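PDB 4EZE: haloacid dehalogenase-like hydrolase from Salmonella enterica subsp. enterica serovar Typhi, which probably hydrolyses O-phosphoserine to serine and phosphate with the help of magnesium, the last step of serine biosynthesis. Local coordinates for residues E82-L87 / H298-Y303; N108-F113 / D253-L258; L132-Q137 / I160-G165; A154-R159 / G203-F208; T283-K288 / E307-L312. All coordinates share one frame; numbering follows the deposited sequence.

Interaction 1 of 5, residues E82-L87 / H298-Y303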
# COMPACT_ATOMS: atom_id res chain seq x y z
N GLU A 82 -6.61 4.32 23.21
CA GLU A 82 -5.46 4.72 23.98
C GLU A 82 -4.39 3.65 23.91
O GLU A 82 -3.22 3.96 23.87
CB GLU A 82 -5.82 5.02 25.43
CG GLU A 82 -4.62 5.33 26.31
CD GLU A 82 -3.78 6.49 25.80
OE1 GLU A 82 -4.36 7.49 25.34
OE2 GLU A 82 -2.54 6.40 25.87
N PHE A 83 -4.79 2.39 23.91
CA PHE A 83 -3.78 1.34 23.90
C PHE A 83 -3.08 1.27 22.53
O PHE A 83 -1.87 1.01 22.44
CB PHE A 83 -4.41 -0.01 24.24
CG PHE A 83 -3.47 -1.17 24.09
CD1 PHE A 83 -2.60 -1.50 25.11
CD2 PHE A 83 -3.43 -1.89 22.90
CE1 PHE A 83 -1.71 -2.56 24.96
CE2 PHE A 83 -2.56 -2.96 22.75
CZ PHE A 83 -1.70 -3.29 23.79
N TYR A 84 -3.84 1.52 21.47
CA TYR A 84 -3.28 1.56 20.12
C TYR A 84 -2.27 2.69 20.04
O TYR A 84 -1.08 2.47 19.76
CB TYR A 84 -4.34 1.75 19.02
CG TYR A 84 -3.66 2.13 17.71
CD1 TYR A 84 -2.91 1.20 17.02
CD2 TYR A 84 -3.73 3.42 17.20
CE1 TYR A 84 -2.25 1.52 15.85
CE2 TYR A 84 -3.08 3.75 16.02
CZ TYR A 84 -2.34 2.80 15.35
OH TYR A 84 -1.67 3.11 14.18
N ARG A 85 -2.74 3.91 20.28
CA ARG A 85 -1.87 5.08 20.25
C ARG A 85 -0.52 4.77 20.92
O ARG A 85 0.55 5.02 20.35
CB ARG A 85 -2.55 6.29 20.91
CG ARG A 85 -1.94 7.64 20.53
CD ARG A 85 -1.94 8.63 21.69
NE ARG A 85 -1.44 8.03 22.93
CZ ARG A 85 -0.16 7.95 23.28
NH1 ARG A 85 0.79 8.43 22.49
NH2 ARG A 85 0.18 7.38 24.43
N TYR A 86 -0.58 4.20 22.12
CA TYR A 86 0.65 3.92 22.86
C TYR A 86 1.50 2.83 22.19
O TYR A 86 2.73 2.94 22.10
CB TYR A 86 0.34 3.59 24.33
CG TYR A 86 1.57 3.31 25.21
CD1 TYR A 86 2.42 4.35 25.58
CD2 TYR A 86 1.86 2.03 25.67
CE1 TYR A 86 3.53 4.11 26.37
CE2 TYR A 86 2.97 1.79 26.48
CZ TYR A 86 3.80 2.84 26.82
OH TYR A 86 4.92 2.65 27.61
N LEU A 87 0.86 1.78 21.69
CA LEU A 87 1.62 0.72 21.02
C LEU A 87 2.37 1.31 19.79
O LEU A 87 3.59 1.14 19.62
CB LEU A 87 0.68 -0.41 20.63
CG LEU A 87 1.35 -1.74 20.25
CD1 LEU A 87 2.38 -2.16 21.27
CD2 LEU A 87 0.32 -2.84 20.07
N HIS A 298 -4.37 2.58 10.77
CA HIS A 298 -3.73 1.97 11.92
C HIS A 298 -3.04 0.64 11.67
O HIS A 298 -2.24 0.17 12.50
CB HIS A 298 -4.76 1.85 13.04
CG HIS A 298 -5.31 3.17 13.47
ND1 HIS A 298 -6.20 3.31 14.52
CD2 HIS A 298 -5.05 4.43 13.02
CE1 HIS A 298 -6.49 4.59 14.67
NE2 HIS A 298 -5.81 5.29 13.78
N HIS A 299 -3.32 0.04 10.52
CA HIS A 299 -2.46 -1.05 10.03
C HIS A 299 -1.33 -0.41 9.23
O HIS A 299 -1.59 0.37 8.31
CB HIS A 299 -3.25 -1.98 9.11
CG HIS A 299 -4.29 -2.79 9.81
ND1 HIS A 299 -4.01 -3.60 10.89
CD2 HIS A 299 -5.61 -2.98 9.54
CE1 HIS A 299 -5.10 -4.24 11.27
NE2 HIS A 299 -6.09 -3.87 10.47
N GLN A 300 -0.08 -0.71 9.56
CA GLN A 300 1.04 -0.06 8.88
C GLN A 300 2.21 -0.99 8.69
O GLN A 300 2.50 -1.87 9.53
CB GLN A 300 1.54 1.16 9.68
CG GLN A 300 0.48 2.22 10.00
CD GLN A 300 1.01 3.29 10.95
OE1 GLN A 300 2.20 3.30 11.26
NE2 GLN A 300 0.12 4.17 11.43
N ILE A 301 2.92 -0.77 7.61
CA ILE A 301 4.24 -1.33 7.52
C ILE A 301 5.25 -0.19 7.45
O ILE A 301 5.23 0.61 6.52
CB ILE A 301 4.39 -2.26 6.32
CG1 ILE A 301 3.39 -3.41 6.45
CG2 ILE A 301 5.80 -2.84 6.28
CD1 ILE A 301 3.21 -4.19 5.15
N ASN A 302 6.13 -0.14 8.44
CA ASN A 302 7.07 0.96 8.53
C ASN A 302 8.51 0.55 8.42
O ASN A 302 9.32 1.34 7.97
CB ASN A 302 6.87 1.73 9.85
CG ASN A 302 5.51 2.38 9.91
OD1 ASN A 302 5.07 2.92 8.91
ND2 ASN A 302 4.82 2.30 11.07
N TYR A 303 8.85 -0.67 8.84
CA TYR A 303 10.27 -1.09 8.85
C TYR A 303 10.57 -2.42 8.15
O TYR A 303 11.67 -2.92 8.27
CB TYR A 303 10.81 -1.17 10.29
CG TYR A 303 10.59 0.10 11.07
CD1 TYR A 303 11.42 1.20 10.92
CD2 TYR A 303 9.53 0.20 11.96
CE1 TYR A 303 11.19 2.38 11.62
CE2 TYR A 303 9.30 1.34 12.67
CZ TYR A 303 10.11 2.43 12.50
OH TYR A 303 9.81 3.56 13.24
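An offset aromatic stack between Tyr84 and His298 makes this contact, at the place where helix 81-93 of the N-terminal part meets the loop leading into strand 299-301. The two rings lie almost parallel, their planes at 12° and their centroids 4.2 Å apart. Tyr84 slides its CE2 over the middle of the imidazole, 3.4 Å from His298 CG, while His298 ND1 sits above the rim of the phenol ring. Tyr84 reaches this position because its CG stands anti to the backbone N (chi1 166°), which sends the ring off the helix toward the loop. Strand 299-301 is an outermost strand of the six-stranded parallel sheet of the HAD core, a Rossmann-like fold, whereas helix 81-93 packs on the four-stranded antiparallel sheet through Phe83 and Leu87, so the stack bridges two differently built layers. A flat residue with a polar end suits such a partly exposed seam. The Tyr84 hydroxyl passes the backbone of His298, its OH 3.3 Å from His298 CA, and is hydrogen-bonded to the NE of Arg88 one turn further along its own helix. Gln300 stands beside this hydroxyl, its NE2 3.4 Å from Tyr84 OH but too poorly angled for a hydrogen bond. Gln300 OE1 receives a nearly straight bond from Asn302 ND2 at 2.8 Å, and NE2 is bound to the carbonyl of Ile297, which together fix the amide's rotation.

Interaction 2 of 5, residues N108-F113 / D253-L258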
# COMPACT_ATOMS: atom_id res chain seq x y z
N ASN A 108 -10.34 -14.94 0.71
CA ASN A 108 -10.83 -15.03 -0.69
C ASN A 108 -11.31 -13.69 -1.19
O ASN A 108 -12.41 -13.57 -1.74
CB ASN A 108 -11.95 -16.06 -0.82
CG ASN A 108 -11.55 -17.41 -0.25
OD1 ASN A 108 -12.09 -17.85 0.77
ND2 ASN A 108 -10.59 -18.06 -0.89
N GLY A 109 -10.49 -12.66 -0.98
CA GLY A 109 -10.90 -11.30 -1.30
C GLY A 109 -10.06 -10.65 -2.36
O GLY A 109 -9.56 -11.31 -3.29
N ILE A 110 -9.91 -9.33 -2.23
CA ILE A 110 -9.07 -8.56 -3.11
C ILE A 110 -7.97 -7.90 -2.29
O ILE A 110 -8.20 -7.45 -1.18
CB ILE A 110 -9.83 -7.40 -3.75
CG1 ILE A 110 -11.14 -7.88 -4.35
CG2 ILE A 110 -8.97 -6.73 -4.81
CD1 ILE A 110 -12.11 -6.75 -4.63
N ILE A 111 -6.78 -7.80 -2.86
CA ILE A 111 -5.78 -6.93 -2.29
C ILE A 111 -5.45 -5.94 -3.37
O ILE A 111 -4.94 -6.35 -4.42
CB ILE A 111 -4.51 -7.70 -1.91
CG1 ILE A 111 -4.85 -8.90 -1.05
CG2 ILE A 111 -3.55 -6.81 -1.13
CD1 ILE A 111 -3.72 -9.30 -0.14
N ALA A 112 -5.76 -4.66 -3.13
CA ALA A 112 -5.46 -3.59 -4.08
C ALA A 112 -4.20 -2.85 -3.63
O ALA A 112 -3.99 -2.61 -2.43
CB ALA A 112 -6.63 -2.61 -4.14
N PHE A 113 -3.36 -2.47 -4.60
CA PHE A 113 -2.16 -1.65 -4.33
C PHE A 113 -2.17 -0.35 -5.12
O PHE A 113 -2.43 -0.35 -6.31
CB PHE A 113 -0.91 -2.39 -4.77
CG PHE A 113 -0.63 -3.65 -4.02
CD1 PHE A 113 0.13 -3.63 -2.86
CD2 PHE A 113 -1.10 -4.87 -4.50
CE1 PHE A 113 0.41 -4.80 -2.18
CE2 PHE A 113 -0.83 -6.04 -3.82
CZ PHE A 113 -0.06 -6.01 -2.66
N ASP A 253 -16.51 -0.84 -7.08
CA ASP A 253 -17.08 -1.45 -8.28
C ASP A 253 -16.44 -2.81 -8.56
O ASP A 253 -17.11 -3.73 -9.04
CB ASP A 253 -17.01 -0.51 -9.52
CG ASP A 253 -17.74 0.85 -9.30
OD1 ASP A 253 -18.43 1.03 -8.27
OD2 ASP A 253 -17.62 1.75 -10.17
N LEU A 254 -15.16 -2.97 -8.24
CA LEU A 254 -14.47 -4.24 -8.53
C LEU A 254 -14.93 -5.28 -7.55
O LEU A 254 -15.10 -6.45 -7.89
CB LEU A 254 -12.99 -4.11 -8.37
CG LEU A 254 -12.18 -5.39 -8.61
CD1 LEU A 254 -12.43 -5.95 -10.00
CD2 LEU A 254 -10.70 -5.07 -8.46
N ALA A 255 -15.13 -4.86 -6.31
CA ALA A 255 -15.54 -5.79 -5.31
C ALA A 255 -16.97 -6.20 -5.64
O ALA A 255 -17.30 -7.36 -5.52
CB ALA A 255 -15.43 -5.18 -3.92
N ALA A 256 -17.79 -5.26 -6.11
CA ALA A 256 -19.17 -5.59 -6.51
C ALA A 256 -19.13 -6.64 -7.59
O ALA A 256 -19.82 -7.64 -7.52
CB ALA A 256 -19.89 -4.37 -7.06
N ARG A 257 -18.33 -6.38 -8.61
CA ARG A 257 -18.28 -7.30 -9.72
C ARG A 257 -17.85 -8.68 -9.23
O ARG A 257 -18.45 -9.67 -9.61
CB ARG A 257 -17.39 -6.80 -10.87
CG ARG A 257 -16.52 -7.90 -11.49
CD ARG A 257 -16.61 -8.01 -13.01
NE ARG A 257 -16.90 -6.74 -13.68
CZ ARG A 257 -16.03 -6.05 -14.42
NH1 ARG A 257 -14.79 -6.50 -14.60
NH2 ARG A 257 -16.40 -4.91 -14.99
N LEU A 258 -16.86 -8.75 -8.35
CA LEU A 258 -16.36 -10.05 -7.91
C LEU A 258 -17.16 -10.63 -6.75
O LEU A 258 -16.83 -11.69 -6.22
CB LEU A 258 -14.88 -9.94 -7.52
CG LEU A 258 -13.98 -9.61 -8.71
CD1 LEU A 258 -12.51 -9.53 -8.32
CD2 LEU A 258 -14.18 -10.66 -9.79
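Ile110 meets Ala255 where strand 110-113 packs against helix 244-258, the helix-on-sheet arrangement of the Rossmann-like HAD core. Along the strand segment, Gly109 comes first and runs beside Lys197 of the neighbouring strand through a backbone hydrogen bond, bringing the chain into the parallel sheet. At Ile110 the CB faces the helix, and CG1 lies anti to the carbonyl carbon (chi1 -50°) with the chain extended beyond it, so that CD1 is the atom that arrives at the helix surface. A beta-branched residue suits both demands here: it fits the strand backbone and still offers a long apolar arm. Ile110 CD1 comes within 4.2 Å of Leu254 CG, and the small Ala255 lets it close in on the helix backbone. Leu254 turns onward to Tyr220, Phe222 and Ala199, and Ala255 also touches Ile265, so the same helical turn rests on several strands at once. Ile111, next in the strand, packs on Phe196 and Ile266. Ala112 again has its CB on the helix side and meets Ile201, while the ring of Phe113 is edge-to-face with those of Phe119 and Phe306. The place of closest approach between strand and helix is Ile110 CD1, 3.6 Å from Ala255 CA and 3.7 Å from Ala255 CB.

Interaction 3 of 5, residues L132-Q137 / I160-G165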
# COMPACT_ATOMS: atom_id res chain seq x y z
N LEU A 132 13.86 13.54 -18.73
CA LEU A 132 13.67 14.53 -19.78
C LEU A 132 14.27 15.88 -19.44
O LEU A 132 14.17 16.83 -20.22
CB LEU A 132 12.18 14.68 -20.10
CG LEU A 132 11.59 13.39 -20.67
CD1 LEU A 132 10.19 13.59 -21.23
CD2 LEU A 132 12.52 12.83 -21.73
N GLY A 133 14.91 15.98 -18.28
CA GLY A 133 15.49 17.26 -17.88
C GLY A 133 14.47 18.25 -17.31
O GLY A 133 14.71 19.46 -17.27
N MET A 134 13.33 17.76 -16.83
CA MET A 134 12.27 18.67 -16.41
C MET A 134 11.88 18.56 -14.95
O MET A 134 10.77 18.95 -14.58
CB MET A 134 11.02 18.42 -17.21
CG MET A 134 11.24 17.82 -18.57
SD MET A 134 9.75 18.29 -19.47
CE MET A 134 10.05 20.05 -19.65
N SER A 135 12.76 18.01 -14.14
CA SER A 135 12.44 17.77 -12.75
C SER A 135 12.02 19.03 -12.02
O SER A 135 11.16 18.98 -11.15
CB SER A 135 13.62 17.12 -12.05
OG SER A 135 13.87 15.87 -12.67
N THR A 136 12.60 20.17 -12.39
CA THR A 136 12.26 21.42 -11.72
C THR A 136 10.86 21.89 -12.09
O THR A 136 10.07 22.30 -11.22
CB THR A 136 13.30 22.52 -12.00
OG1 THR A 136 13.55 22.62 -13.40
CG2 THR A 136 14.60 22.20 -11.29
N GLN A 137 10.54 21.84 -13.39
CA GLN A 137 9.21 22.26 -13.87
C GLN A 137 8.14 21.42 -13.20
O GLN A 137 7.18 21.94 -12.64
CB GLN A 137 9.10 22.08 -15.38
CG GLN A 137 9.82 23.13 -16.21
CD GLN A 137 11.32 22.89 -16.29
OE1 GLN A 137 11.80 21.77 -16.10
NE2 GLN A 137 12.06 23.95 -16.59
N ILE A 160 1.12 16.02 -17.04
CA ILE A 160 0.99 15.25 -18.26
C ILE A 160 1.19 16.15 -19.48
O ILE A 160 1.82 15.75 -20.46
CB ILE A 160 -0.39 14.55 -18.35
CG1 ILE A 160 -0.44 13.39 -17.36
CG2 ILE A 160 -0.68 14.12 -19.77
CD1 ILE A 160 0.81 12.55 -17.30
N GLY A 161 0.65 17.37 -19.40
CA GLY A 161 0.82 18.36 -20.48
C GLY A 161 2.28 18.66 -20.75
O GLY A 161 2.65 18.96 -21.88
N MET A 162 3.12 18.56 -19.72
CA MET A 162 4.55 18.87 -19.83
C MET A 162 5.27 17.78 -20.57
O MET A 162 6.39 17.97 -20.99
CB MET A 162 5.21 19.00 -18.46
CG MET A 162 4.76 20.20 -17.62
SD MET A 162 5.52 21.73 -18.19
CE MET A 162 7.26 21.29 -18.13
N LEU A 163 4.61 16.64 -20.71
CA LEU A 163 5.27 15.46 -21.27
C LEU A 163 4.83 15.16 -22.71
O LEU A 163 5.24 14.15 -23.30
CB LEU A 163 4.98 14.25 -20.39
CG LEU A 163 5.33 14.40 -18.91
CD1 LEU A 163 4.99 13.11 -18.17
CD2 LEU A 163 6.81 14.74 -18.73
N LYS A 164 3.99 16.03 -23.26
CA LYS A 164 3.49 15.82 -24.60
C LYS A 164 4.63 15.56 -25.57
O LYS A 164 5.65 16.24 -25.54
CB LYS A 164 2.71 17.06 -25.04
CG LYS A 164 1.83 16.79 -26.24
CD LYS A 164 1.20 18.08 -26.76
CE LYS A 164 0.61 17.90 -28.15
NZ LYS A 164 0.16 19.20 -28.74
N GLY A 165 4.45 14.60 -26.46
CA GLY A 165 5.54 14.23 -27.38
C GLY A 165 6.56 13.18 -26.90
O GLY A 165 7.41 12.75 -27.68
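The methyl end of Met162 meets two residues of segment 132-137 at once. Met162 CE lies 3.4 Å from Met134 CE, tighter than carbons normally sit, and also 3.4 Å from Gln137 CB. Met162 folds back at chi2 and chi3 (-76° and -55°) to bring that methyl across, and Met134 bends at chi3 so that its own methyl comes to meet it obliquely. Being unbranched and flexible, the two thioethers can bend to fit each other, and Met134 SD also lies 3.7 Å from the backbone Met162 O. Gln137 contributes the aliphatic base of its side chain, crossing Met162 at about a right angle, while its amide end leads off. A looser contact lies alongside, with Leu132 CD1 4.4 Å from Leu163 CD2. The segments belong to the helical cap of the phosphoserine phosphatase type, inserted after the first strand of the HAD core. Helix 124-131 finishes in a Schellman motif at Gly133, whose positive phi suits a residue without a CB, and Met134 follows directly as the N-cap of helix 135-146. On the other side, the chain passes through a type I beta turn from Gly161 to Lys164, with Met162 and Leu163 at its middle positions. Further out, Met162 also packs on Ile141, and Leu163 reaches Ile128, Ile138 and Leu233.

Interaction 4 of 5, residues A154-R159 / G203-F208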
# COMPACT_ATOMS: atom_id res chain seq x y z
N ALA A 154 -5.73 19.07 -11.77
CA ALA A 154 -5.00 20.07 -12.55
C ALA A 154 -3.49 19.85 -12.37
O ALA A 154 -2.70 20.10 -13.29
CB ALA A 154 -5.43 21.48 -12.14
N SER A 155 -3.10 19.34 -11.21
CA SER A 155 -1.73 18.87 -11.03
C SER A 155 -1.43 17.77 -12.03
O SER A 155 -0.43 17.82 -12.77
CB SER A 155 -1.52 18.33 -9.62
OG SER A 155 -0.37 17.50 -9.56
N PHE A 156 -2.31 16.77 -12.07
CA PHE A 156 -2.11 15.67 -13.01
C PHE A 156 -2.12 16.16 -14.47
O PHE A 156 -1.25 15.80 -15.27
CB PHE A 156 -3.17 14.56 -12.79
CG PHE A 156 -3.00 13.40 -13.73
CD1 PHE A 156 -2.06 12.42 -13.46
CD2 PHE A 156 -3.74 13.33 -14.90
CE1 PHE A 156 -1.87 11.37 -14.35
CE2 PHE A 156 -3.56 12.27 -15.79
CZ PHE A 156 -2.62 11.29 -15.51
N THR A 157 -3.10 16.98 -14.83
CA THR A 157 -3.19 17.40 -16.23
C THR A 157 -1.96 18.20 -16.62
O THR A 157 -1.34 17.97 -17.67
CB THR A 157 -4.47 18.23 -16.51
OG1 THR A 157 -4.72 19.10 -15.41
CG2 THR A 157 -5.69 17.33 -16.66
N ARG A 158 -1.60 19.17 -15.78
CA ARG A 158 -0.41 20.00 -16.02
C ARG A 158 0.85 19.19 -16.24
O ARG A 158 1.59 19.41 -17.20
CB ARG A 158 -0.18 20.98 -14.87
CG ARG A 158 -0.66 22.38 -15.16
CD ARG A 158 -0.68 23.22 -13.89
NE ARG A 158 -0.72 24.65 -14.18
CZ ARG A 158 -1.76 25.27 -14.72
NH1 ARG A 158 -2.85 24.60 -15.05
NH2 ARG A 158 -1.69 26.58 -14.95
N ARG A 159 1.11 18.24 -15.34
CA ARG A 159 2.31 17.42 -15.47
C ARG A 159 2.29 16.57 -16.72
O ARG A 159 3.31 16.41 -17.39
CB ARG A 159 2.52 16.56 -14.21
CG ARG A 159 2.97 17.41 -13.02
CD ARG A 159 3.18 16.60 -11.75
NE ARG A 159 1.90 16.09 -11.26
CZ ARG A 159 1.65 14.81 -11.05
NH1 ARG A 159 2.60 13.91 -11.24
NH2 ARG A 159 0.45 14.44 -10.62
N GLY A 203 -3.57 6.74 -9.61
CA GLY A 203 -3.71 7.99 -10.38
C GLY A 203 -2.64 8.16 -11.46
O GLY A 203 -2.57 9.21 -12.09
N GLY A 204 -1.84 7.12 -11.68
CA GLY A 204 -0.73 7.19 -12.64
C GLY A 204 -1.11 6.84 -14.08
O GLY A 204 -2.28 6.69 -14.40
N LEU A 205 -0.09 6.72 -14.93
CA LEU A 205 -0.25 6.39 -16.35
C LEU A 205 -0.58 4.93 -16.62
O LEU A 205 -0.02 4.02 -16.01
CB LEU A 205 1.03 6.72 -17.11
CG LEU A 205 1.44 8.19 -17.21
CD1 LEU A 205 2.75 8.35 -17.95
CD2 LEU A 205 0.38 8.99 -17.93
N ASP A 206 -1.45 4.70 -17.59
CA ASP A 206 -1.85 3.35 -17.93
C ASP A 206 -0.71 2.58 -18.57
O ASP A 206 -0.67 1.35 -18.53
CB ASP A 206 -3.03 3.37 -18.90
CG ASP A 206 -2.74 4.17 -20.18
OD1 ASP A 206 -2.60 5.42 -20.11
OD2 ASP A 206 -2.68 3.55 -21.26
N ILE A 207 0.20 3.28 -19.23
CA ILE A 207 1.26 2.52 -19.87
C ILE A 207 2.06 1.82 -18.79
O ILE A 207 2.39 0.65 -18.93
CB ILE A 207 2.16 3.38 -20.77
CG1 ILE A 207 3.09 2.49 -21.57
CG2 ILE A 207 2.94 4.37 -19.95
CD1 ILE A 207 3.90 3.22 -22.60
N PHE A 208 2.36 2.52 -17.71
CA PHE A 208 3.04 1.91 -16.59
C PHE A 208 2.19 0.86 -15.88
O PHE A 208 2.67 -0.22 -15.58
CB PHE A 208 3.43 2.97 -15.57
CG PHE A 208 4.63 3.76 -15.96
CD1 PHE A 208 4.65 4.46 -17.13
CD2 PHE A 208 5.73 3.81 -15.14
CE1 PHE A 208 5.75 5.19 -17.49
CE2 PHE A 208 6.83 4.54 -15.49
CZ PHE A 208 6.83 5.23 -16.68
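The carbonyl oxygen of Gly203 has two neighbours, the ring of Phe156 and the ND2 of Asn224, which gives it a hydrogen bond. Phe156 CE1 approaches to 3.2 Å and Phe156 CD1 to 3.5 Å of Gly203 O, the ring lying oblique to the oxygen, whose polar partner is the Asn224 amide. A chi1 of -180° points the Phe156 ring away from its own backbone N and straight off helix 152-161, across to the loop. A long flat apolar side chain suits that span, since beyond the carbonyl Phe156 CZ reaches Leu205 CD2 at 4.5 Å. The chain turns a corner at Gly203 and Gly204, at the end of strand 197-202, and Leu205 then serves as the N-cap residue of helix 206-216. Gly203 lies close to the side chain of Asp114, the predicted nucleophile, so the contact brings a cap helix up to the rim of the active site of this HAD phosphatase. On the helix itself, Arg159 is held back against the preceding turn, with Arg159 NE bonded to Ser155 OG at 3.2 Å. Leu205 and Phe208 both pack on Ile128 of helix 124-131, and Phe208 further on helix 168-176, while Arg159 lies along helix 135-146, so the corner after strand 197-202 faces the cap helices.

Interaction 5 of 5, residues T283-K288 / E307-L312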
# COMPACT_ATOMS: atom_id res chain seq x y z
N THR A 283 -9.52 -3.92 5.55
CA THR A 283 -8.21 -3.82 6.14
C THR A 283 -7.35 -2.93 5.25
O THR A 283 -6.93 -3.33 4.16
CB THR A 283 -7.58 -5.21 6.28
OG1 THR A 283 -8.37 -5.99 7.18
CG2 THR A 283 -6.14 -5.10 6.81
N GLY A 284 -7.17 -1.69 5.71
CA GLY A 284 -6.39 -0.66 4.99
C GLY A 284 -5.00 -0.64 5.58
O GLY A 284 -4.83 -0.71 6.81
N ILE A 285 -4.00 -0.58 4.72
CA ILE A 285 -2.63 -0.68 5.16
C ILE A 285 -1.85 0.51 4.66
O ILE A 285 -1.82 0.74 3.47
CB ILE A 285 -1.95 -1.94 4.63
CG1 ILE A 285 -2.64 -3.19 5.21
CG2 ILE A 285 -0.47 -1.94 5.02
CD1 ILE A 285 -2.31 -4.45 4.46
N ALA A 286 -1.20 1.23 5.56
CA ALA A 286 -0.38 2.36 5.18
C ALA A 286 1.04 1.89 5.04
O ALA A 286 1.64 1.40 5.97
CB ALA A 286 -0.48 3.45 6.22
N TRP A 287 1.58 2.03 3.85
CA TRP A 287 2.91 1.55 3.57
C TRP A 287 3.90 2.69 3.60
O TRP A 287 3.90 3.54 2.73
CB TRP A 287 2.91 0.89 2.20
CG TRP A 287 4.24 0.73 1.60
CD1 TRP A 287 4.82 1.57 0.74
CD2 TRP A 287 5.16 -0.32 1.83
NE1 TRP A 287 6.05 1.11 0.40
CE2 TRP A 287 6.29 -0.06 1.06
CE3 TRP A 287 5.13 -1.47 2.61
CZ2 TRP A 287 7.38 -0.88 1.05
CZ3 TRP A 287 6.21 -2.29 2.60
CH2 TRP A 287 7.33 -2.00 1.83
N LYS A 288 4.71 2.75 4.65
CA LYS A 288 5.79 3.71 4.74
C LYS A 288 5.20 5.05 4.38
O LYS A 288 5.75 5.81 3.61
CB LYS A 288 6.96 3.30 3.86
CG LYS A 288 7.55 1.99 4.33
CD LYS A 288 8.81 1.59 3.59
CE LYS A 288 9.38 0.32 4.18
NZ LYS A 288 10.46 -0.26 3.35
N GLU A 307 6.28 -8.71 2.63
CA GLU A 307 6.18 -10.09 3.12
C GLU A 307 5.21 -10.09 4.30
O GLU A 307 4.46 -11.06 4.48
CB GLU A 307 7.54 -10.68 3.49
CG GLU A 307 8.19 -10.08 4.74
CD GLU A 307 8.87 -8.75 4.47
OE1 GLU A 307 8.72 -8.26 3.33
OE2 GLU A 307 9.57 -8.22 5.38
N LEU A 308 5.19 -9.00 5.06
CA LEU A 308 4.34 -8.90 6.27
C LEU A 308 2.83 -9.01 6.02
O LEU A 308 2.07 -9.28 6.94
CB LEU A 308 4.62 -7.62 7.08
CG LEU A 308 5.99 -7.32 7.68
CD1 LEU A 308 5.85 -6.29 8.79
CD2 LEU A 308 6.65 -8.57 8.24
N LEU A 309 2.36 -8.80 4.79
CA LEU A 309 0.94 -9.02 4.53
C LEU A 309 0.52 -10.45 4.91
O LEU A 309 -0.66 -10.75 5.13
CB LEU A 309 0.60 -8.75 3.07
CG LEU A 309 0.78 -7.32 2.58
CD1 LEU A 309 0.50 -7.30 1.10
CD2 LEU A 309 -0.20 -6.42 3.29
N LEU A 310 1.47 -11.37 5.00
CA LEU A 310 1.09 -12.69 5.49
C LEU A 310 0.19 -12.62 6.73
O LEU A 310 -0.82 -13.34 6.80
CB LEU A 310 2.32 -13.52 5.82
CG LEU A 310 1.92 -14.99 6.02
CD1 LEU A 310 1.45 -15.55 4.70
CD2 LEU A 310 3.09 -15.78 6.56
N PHE A 311 0.56 -11.78 7.70
CA PHE A 311 -0.18 -11.72 8.98
C PHE A 311 -1.63 -11.32 8.85
O PHE A 311 -2.41 -11.46 9.78
CB PHE A 311 0.55 -10.83 10.00
CG PHE A 311 1.88 -11.38 10.37
CD1 PHE A 311 3.02 -10.93 9.71
CD2 PHE A 311 1.99 -12.42 11.28
CE1 PHE A 311 4.27 -11.46 10.01
CE2 PHE A 311 3.23 -12.96 11.59
CZ PHE A 311 4.37 -12.49 10.95
N LEU A 312 -2.01 -10.84 7.69
CA LEU A 312 -3.36 -10.39 7.53
C LEU A 312 -4.14 -11.36 6.63
O LEU A 312 -5.30 -11.11 6.35
CB LEU A 312 -3.39 -8.99 6.93
CG LEU A 312 -2.58 -7.91 7.65
CD1 LEU A 312 -2.42 -6.75 6.69
CD2 LEU A 312 -3.24 -7.42 8.92
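Ile285, in strand 283-287 of the parallel sheet of the HAD Rossmann-like core, carries its side chain toward Leu312 in the turn formed by residues 307-312. From a CB that faces this turn, a chi1 of -64° swings the longer branch out from the strand, so that Ile285 CG1 runs 3.9 Å from Leu312 CD1. Beyond it the chain continues extended to CD1, which approaches Leu312 tip to tip. Leu309 lies next to the same methyl, though its modelled approach is too short to be trusted. A branched aliphatic residue suits a buried strand position, since it fills the layer beneath the sheet without bringing any polar group with it. The two leucines come from successive turns of a tight 3-10-like coil, in which Leu312 N is bonded to Leu309 O at 2.9 Å, and this spacing of three residues places both on the side that faces the sheet. Thr283, two residues before Ile285 and on the same face of the strand, turns its methyl CG2 to Leu312. Leu312 also packs on Phe99, and Phe311 meets the rings of Tyr27 and Tyr69, so the coil lies between the parallel sheet and the antiparallel one. The last apolar contact is the one between Thr283 CG2 and Leu312 CD1, at 4.1 Å.

Overall arrangement
From the N terminus, helix 81-93 opens the longest loop, which interaction 1 closes where the chain just before strand 299-301 comes back to the helix. Nested within it, interaction 2 spans from strand 110-113 to helix 244-258 and encloses the cap. Inside that loop interactions 3 and 4 cross: both use helix 152-161, and Ile160 of one packs on Leu205 of the other. Interaction 5 follows interaction 2 in series and crosses interaction 1, their segments alternating along the chain; strands 283-287 and 299-301 are also sheet neighbours. Phe113 against Leu309 joins interactions 2 and 5. Interactions 1 and 5 tie the parallel core to the N-terminal antiparallel sheet and its helix. Interaction 3 lies within the cap, and interaction 4 joins it to the corner after strand 197-202.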